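PDB 2FG1: conserved hypothetical protein BT1257 from Bacteroides thetaiotaomicron, which is of unknown function but, as a macro-domain protein, probably removes ADP-ribose from modified thymidine in DNA by hydrolysis. Local coordinates for residues L77-Y89 with P97-V110. Sequence-based numbering, arbitrary orientation.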
loop_
_atom_site.group_PDB
_atom_site.type_symbol
_atom_site.label_atom_id
_atom_site.label_comp_id
_atom_site.label_asym_id
_atom_site.label_seq_id
_atom_site.Cartn_x
_atom_site.Cartn_y
_atom_site.Cartn_z
ATOM N N LEU A 77 13.676 -2.892 -5.720
ATOM C CA LEU A 77 12.710 -2.742 -4.613
ATOM C C LEU A 77 12.102 -1.351 -4.561
ATOM O O LEU A 77 12.818 -0.347 -4.464
ATOM C CB LEU A 77 13.331 -3.114 -3.258
ATOM C CG LEU A 77 12.447 -3.129 -1.999
ATOM C CD1 LEU A 77 11.217 -4.011 -2.149
ATOM C CD2 LEU A 77 13.262 -3.573 -0.795
ATOM N N TYR A 78 10.775 -1.303 -4.638
ATOM C CA TYR A 78 10.025 -0.055 -4.627
ATOM C C TYR A 78 9.033 -0.061 -3.483
ATOM O O TYR A 78 8.595 -1.134 -3.040
ATOM C CB TYR A 78 9.261 0.149 -5.941
ATOM C CG TYR A 78 10.170 0.217 -7.136
ATOM C CD1 TYR A 78 10.581 1.445 -7.660
ATOM C CD2 TYR A 78 10.645 -0.951 -7.731
ATOM C CE1 TYR A 78 11.439 1.500 -8.758
ATOM C CE2 TYR A 78 11.505 -0.907 -8.823
ATOM C CZ TYR A 78 11.895 0.323 -9.323
ATOM O OH TYR A 78 12.748 0.360 -10.410
ATOM N N VAL A 79 8.662 1.131 -3.021
ATOM C CA VAL A 79 7.546 1.302 -2.097
ATOM C C VAL A 79 6.480 2.137 -2.787
ATOM O O VAL A 79 6.797 3.168 -3.393
ATOM C CB VAL A 79 7.999 1.977 -0.769
ATOM C CG1 VAL A 79 6.792 2.300 0.134
ATOM C CG2 VAL A 79 9.016 1.113 -0.041
ATOM N N ALA A 80 5.226 1.686 -2.719
ATOM C CA ALA A 80 4.096 2.412 -3.273
ATOM C C ALA A 80 3.329 3.069 -2.139
ATOM O O ALA A 80 2.689 2.386 -1.327
ATOM C CB ALA A 80 3.199 1.454 -4.057
ATOM N N ASN A 81 3.410 4.397 -2.082
ATOM C CA ASN A 81 2.648 5.194 -1.116
ATOM C C ASN A 81 1.268 5.432 -1.738
ATOM O O ASN A 81 1.141 6.220 -2.664
ATOM C CB ASN A 81 3.333 6.554 -0.870
ATOM C CG ASN A 81 4.704 6.444 -0.207
ATOM O OD1 ASN A 81 4.973 5.558 0.592
ATOM N ND2 ASN A 81 5.566 7.432 -0.489
HETATM N N MSE A 82 0.253 4.719 -1.245
HETATM C CA MSE A 82 -1.072 4.716 -1.864
HETATM C C MSE A 82 -2.028 5.549 -1.036
HETATM O O MSE A 82 -2.295 5.209 0.107
HETATM C CB MSE A 82 -1.625 3.284 -1.921
HETATM C CG MSE A 82 -0.742 2.274 -2.678
HETATM SE SE MSE A 82 -1.615 0.552 -2.950
HETATM C CE MSE A 82 -2.007 0.084 -1.094
ATOM N N ILE A 83 -2.567 6.629 -1.597
ATOM C CA ILE A 83 -3.475 7.461 -0.803
ATOM C C ILE A 83 -4.859 6.823 -0.787
ATOM O O ILE A 83 -5.622 6.942 -1.749
ATOM C CB ILE A 83 -3.524 8.925 -1.285
ATOM C CG1 ILE A 83 -2.119 9.538 -1.285
ATOM C CG2 ILE A 83 -4.461 9.735 -0.383
ATOM C CD1 ILE A 83 -2.093 10.982 -1.773
ATOM N N GLY A 84 -5.172 6.137 0.313
ATOM C CA GLY A 84 -6.382 5.317 0.389
ATOM C C GLY A 84 -7.241 5.501 1.618
ATOM O O GLY A 84 -8.178 4.733 1.838
ATOM N N GLN A 85 -6.919 6.500 2.426
ATOM C CA GLN A 85 -7.761 6.802 3.568
ATOM C C GLN A 85 -7.912 8.306 3.738
ATOM O O GLN A 85 -6.999 9.083 3.452
ATOM C CB GLN A 85 -7.272 6.106 4.844
ATOM C CG GLN A 85 -6.086 6.753 5.478
ATOM C CD GLN A 85 -5.704 6.100 6.802
ATOM O OE1 GLN A 85 -5.128 5.005 6.814
ATOM N NE2 GLN A 85 -6.001 6.777 7.916
ATOM N N HIS A 86 -9.103 8.694 4.178
ATOM C CA HIS A 86 -9.460 10.090 4.335
ATOM C C HIS A 86 -9.269 10.496 5.787
ATOM O O HIS A 86 -9.952 9.985 6.677
ATOM C CB HIS A 86 -10.910 10.295 3.907
ATOM C CG HIS A 86 -11.376 11.710 4.022
ATOM N ND1 HIS A 86 -10.728 12.760 3.407
ATOM C CD2 HIS A 86 -12.426 12.249 4.684
ATOM C CE1 HIS A 86 -11.366 13.886 3.678
ATOM N NE2 HIS A 86 -12.395 13.604 4.456
ATOM N N GLY A 87 -8.323 11.398 6.019
ATOM C CA GLY A 87 -7.977 11.826 7.371
ATOM C C GLY A 87 -7.312 10.706 8.149
ATOM O O GLY A 87 -6.953 9.660 7.585
ATOM N N ILE A 88 -7.148 10.935 9.448
ATOM C CA ILE A 88 -6.512 9.977 10.350
ATOM C C ILE A 88 -7.561 9.334 11.267
ATOM O O ILE A 88 -7.455 8.153 11.622
ATOM C CB ILE A 88 -5.381 10.658 11.180
ATOM C CG1 ILE A 88 -4.293 11.224 10.252
ATOM C CG2 ILE A 88 -4.780 9.691 12.209
ATOM C CD1 ILE A 88 -3.230 12.064 10.948
ATOM N N TYR A 89 -8.583 10.113 11.620
ATOM C CA TYR A 89 -9.632 9.674 12.538
ATOM C C TYR A 89 -10.979 9.584 11.831
ATOM O O TYR A 89 -11.155 10.155 10.756
ATOM C CB TYR A 89 -9.744 10.644 13.718
ATOM C CG TYR A 89 -8.451 10.855 14.469
ATOM C CD1 TYR A 89 -7.933 9.862 15.302
ATOM C CD2 TYR A 89 -7.744 12.049 14.348
ATOM C CE1 TYR A 89 -6.742 10.058 15.998
ATOM C CE2 TYR A 89 -6.559 12.257 15.041
ATOM C CZ TYR A 89 -6.063 11.259 15.863
ATOM O OH TYR A 89 -4.886 11.462 16.546
ATOM N N PRO A 97 -11.674 6.163 8.490
ATOM C CA PRO A 97 -10.898 6.763 7.389
ATOM C C PRO A 97 -10.803 5.950 6.087
ATOM O O PRO A 97 -10.704 6.548 5.016
ATOM C CB PRO A 97 -9.490 6.927 7.985
ATOM C CG PRO A 97 -9.709 6.988 9.453
ATOM C CD PRO A 97 -10.871 6.070 9.727
ATOM N N ILE A 98 -10.813 4.621 6.173
ATOM C CA ILE A 98 -10.596 3.786 4.984
ATOM C C ILE A 98 -11.571 4.161 3.859
ATOM O O ILE A 98 -12.749 4.414 4.094
ATOM C CB ILE A 98 -10.693 2.261 5.329
ATOM C CG1 ILE A 98 -10.109 1.395 4.207
ATOM C CG2 ILE A 98 -12.121 1.829 5.609
ATOM C CD1 ILE A 98 -8.626 1.578 3.987
ATOM N N ARG A 99 -11.057 4.217 2.637
ATOM C CA ARG A 99 -11.901 4.429 1.461
ATOM C C ARG A 99 -11.621 3.309 0.473
ATOM O O ARG A 99 -10.584 3.298 -0.199
ATOM C CB ARG A 99 -11.630 5.798 0.834
ATOM C CG ARG A 99 -12.060 6.984 1.706
ATOM C CD ARG A 99 -13.574 7.028 1.881
ATOM N NE ARG A 99 -14.025 8.201 2.632
ATOM C CZ ARG A 99 -14.117 8.266 3.963
ATOM N NH1 ARG A 99 -13.765 7.231 4.719
ATOM N NH2 ARG A 99 -14.543 9.380 4.545
ATOM N N TYR A 100 -12.517 2.332 0.417
ATOM C CA TYR A 100 -12.289 1.126 -0.396
ATOM C C TYR A 100 -12.167 1.441 -1.874
ATOM O O TYR A 100 -11.350 0.845 -2.568
ATOM C CB TYR A 100 -13.385 0.086 -0.171
ATOM C CG TYR A 100 -13.418 -0.504 1.219
ATOM C CD1 TYR A 100 -12.478 -1.454 1.614
ATOM C CD2 TYR A 100 -14.399 -0.125 2.131
ATOM C CE1 TYR A 100 -12.511 -2.014 2.893
ATOM C CE2 TYR A 100 -14.443 -0.676 3.414
ATOM C CZ TYR A 100 -13.492 -1.611 3.786
ATOM O OH TYR A 100 -13.539 -2.154 5.047
ATOM N N ASP A 101 -12.976 2.375 -2.359
ATOM C CA ASP A 101 -12.885 2.783 -3.767
ATOM C C ASP A 101 -11.539 3.435 -4.092
ATOM O O ASP A 101 -10.942 3.177 -5.151
ATOM C CB ASP A 101 -14.075 3.657 -4.200
ATOM C CG ASP A 101 -14.266 4.921 -3.347
ATOM O OD1 ASP A 101 -13.741 5.049 -2.216
ATOM O OD2 ASP A 101 -15.014 5.814 -3.814
ATOM N N ALA A 102 -11.045 4.249 -3.168
ATOM C CA ALA A 102 -9.725 4.843 -3.325
ATOM C C ALA A 102 -8.636 3.777 -3.353
ATOM O O ALA A 102 -7.748 3.812 -4.209
ATOM C CB ALA A 102 -9.454 5.858 -2.216
ATOM N N VAL A 103 -8.693 2.814 -2.433
ATOM C CA VAL A 103 -7.703 1.745 -2.420
ATOM C C VAL A 103 -7.748 0.974 -3.732
ATOM O O VAL A 103 -6.709 0.646 -4.278
ATOM C CB VAL A 103 -7.862 0.791 -1.208
ATOM C CG1 VAL A 103 -6.811 -0.315 -1.258
ATOM C CG2 VAL A 103 -7.738 1.575 0.098
ATOM N N ARG A 104 -8.944 0.686 -4.233
ATOM C CA ARG A 104 -9.060 -0.015 -5.514
ATOM C C ARG A 104 -8.402 0.784 -6.641
ATOM O O ARG A 104 -7.645 0.218 -7.440
ATOM C CB ARG A 104 -10.506 -0.328 -5.851
ATOM C CG ARG A 104 -10.596 -1.038 -7.196
ATOM C CD ARG A 104 -12.005 -1.298 -7.624
ATOM N NE ARG A 104 -12.724 -2.229 -6.760
ATOM C CZ ARG A 104 -12.665 -3.554 -6.880
ATOM N NH1 ARG A 104 -11.850 -4.127 -7.775
ATOM N NH2 ARG A 104 -13.392 -4.319 -6.076
ATOM N N GLN A 105 -8.659 2.088 -6.688
ATOM C CA GLN A 105 -8.036 2.940 -7.709
ATOM C C GLN A 105 -6.515 2.911 -7.579
ATOM O O GLN A 105 -5.797 2.801 -8.582
ATOM C CB GLN A 105 -8.575 4.370 -7.643
ATOM C CG GLN A 105 -7.991 5.294 -8.718
ATOM C CD GLN A 105 -8.644 6.656 -8.779
ATOM O OE1 GLN A 105 -9.132 7.187 -7.779
ATOM N NE2 GLN A 105 -8.676 7.231 -9.979
ATOM N N CYS A 106 -6.019 2.975 -6.348
ATOM C CA CYS A 106 -4.584 2.860 -6.122
ATOM C C CYS A 106 -4.050 1.541 -6.659
ATOM O O CYS A 106 -3.008 1.503 -7.319
ATOM C CB CYS A 106 -4.270 2.926 -4.629
ATOM S SG CYS A 106 -4.617 4.497 -3.799
ATOM N N LEU A 107 -4.761 0.446 -6.376
ATOM C CA LEU A 107 -4.318 -0.868 -6.796
ATOM C C LEU A 107 -4.362 -1.042 -8.312
ATOM O O LEU A 107 -3.541 -1.786 -8.851
ATOM C CB LEU A 107 -5.086 -1.978 -6.071
ATOM C CG LEU A 107 -4.735 -2.104 -4.573
ATOM C CD1 LEU A 107 -5.724 -3.034 -3.859
ATOM C CD2 LEU A 107 -3.307 -2.583 -4.369
ATOM N N LYS A 108 -5.271 -0.344 -8.996
ATOM C CA LYS A 108 -5.252 -0.346 -10.464
ATOM C C LYS A 108 -3.918 0.225 -10.978
ATOM O O LYS A 108 -3.339 -0.288 -11.946
ATOM C CB LYS A 108 -6.415 0.474 -11.030
ATOM C CG LYS A 108 -7.769 -0.243 -11.065
ATOM C CD LYS A 108 -8.808 0.580 -11.829
ATOM C CE LYS A 108 -10.085 -0.191 -12.113
ATOM N NZ LYS A 108 -10.735 -0.728 -10.901
ATOM N N GLU A 109 -3.441 1.286 -10.333
ATOM C CA GLU A 109 -2.166 1.884 -10.745
ATOM C C GLU A 109 -0.988 0.974 -10.377
ATOM O O GLU A 109 -0.037 0.820 -11.166
ATOM C CB GLU A 109 -2.000 3.303 -10.183
ATOM C CG GLU A 109 -0.796 4.042 -10.781
ATOM C CD GLU A 109 -0.679 5.484 -10.340
ATOM O OE1 GLU A 109 -1.668 6.053 -9.837
ATOM O OE2 GLU A 109 0.413 6.069 -10.518
ATOM N N VAL A 110 -1.051 0.347 -9.202
ATOM C CA VAL A 110 -0.043 -0.631 -8.818
ATOM C C VAL A 110 -0.019 -1.803 -9.806
ATOM O O VAL A 110 1.058 -2.307 -10.144
ATOM C CB VAL A 110 -0.264 -1.124 -7.376
ATOM C CG1 VAL A 110 0.651 -2.299 -7.043
ATOM C CG2 VAL A 110 -0.036 0.042 -6.395
#
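Met82, a selenomethionine, turns CG beside its own backbone N (chi1 -58°) and bends again at chi3, which sets SE against both Leu107 CD2 and Val110 CG2, 3.8 Å from each. This is strand-to-helix packing in a macro domain: residues 100-110, the start of helix 100-117, run back nearly antiparallel to strand 77-85 (164°) and pack on one face of the mixed sheet, over that strand and its neighbour 68-74. Cys106 SG likewise lies beside its own backbone N and comes up against the strand, 3.7 Å from Met82 CB and 3.3 Å from Ile83 O. Gly84 brings the strand close to the helix, and Val103 CG2 packs directly on Gly84 CA, 4.0 Å away. Just beyond, Gln85 and Ile98 form a single beta bridge. Arg99 N, at the N-cap of the helix, donates to Gly84 O at 3.0 Å, and His86 N donates to Pro97 O at 2.8 Å, with a nearly straight N-H...O angle of 167°. His86 CB lies over one face of the Arg99 guanidinium, whose NH1 is held by Ile98 O and Pro96 O, while the imidazole ND1 bonds to Asp30. From the bridge itself, the Gln85 side chain runs alongside the proline ring, and its NE2, 3.5 Å from Pro97 CB, reaches on in its amide plane to donate to Gly87 O. The next ring atom, Pro97 CG, presses against Ile88 O at 3.3 Å.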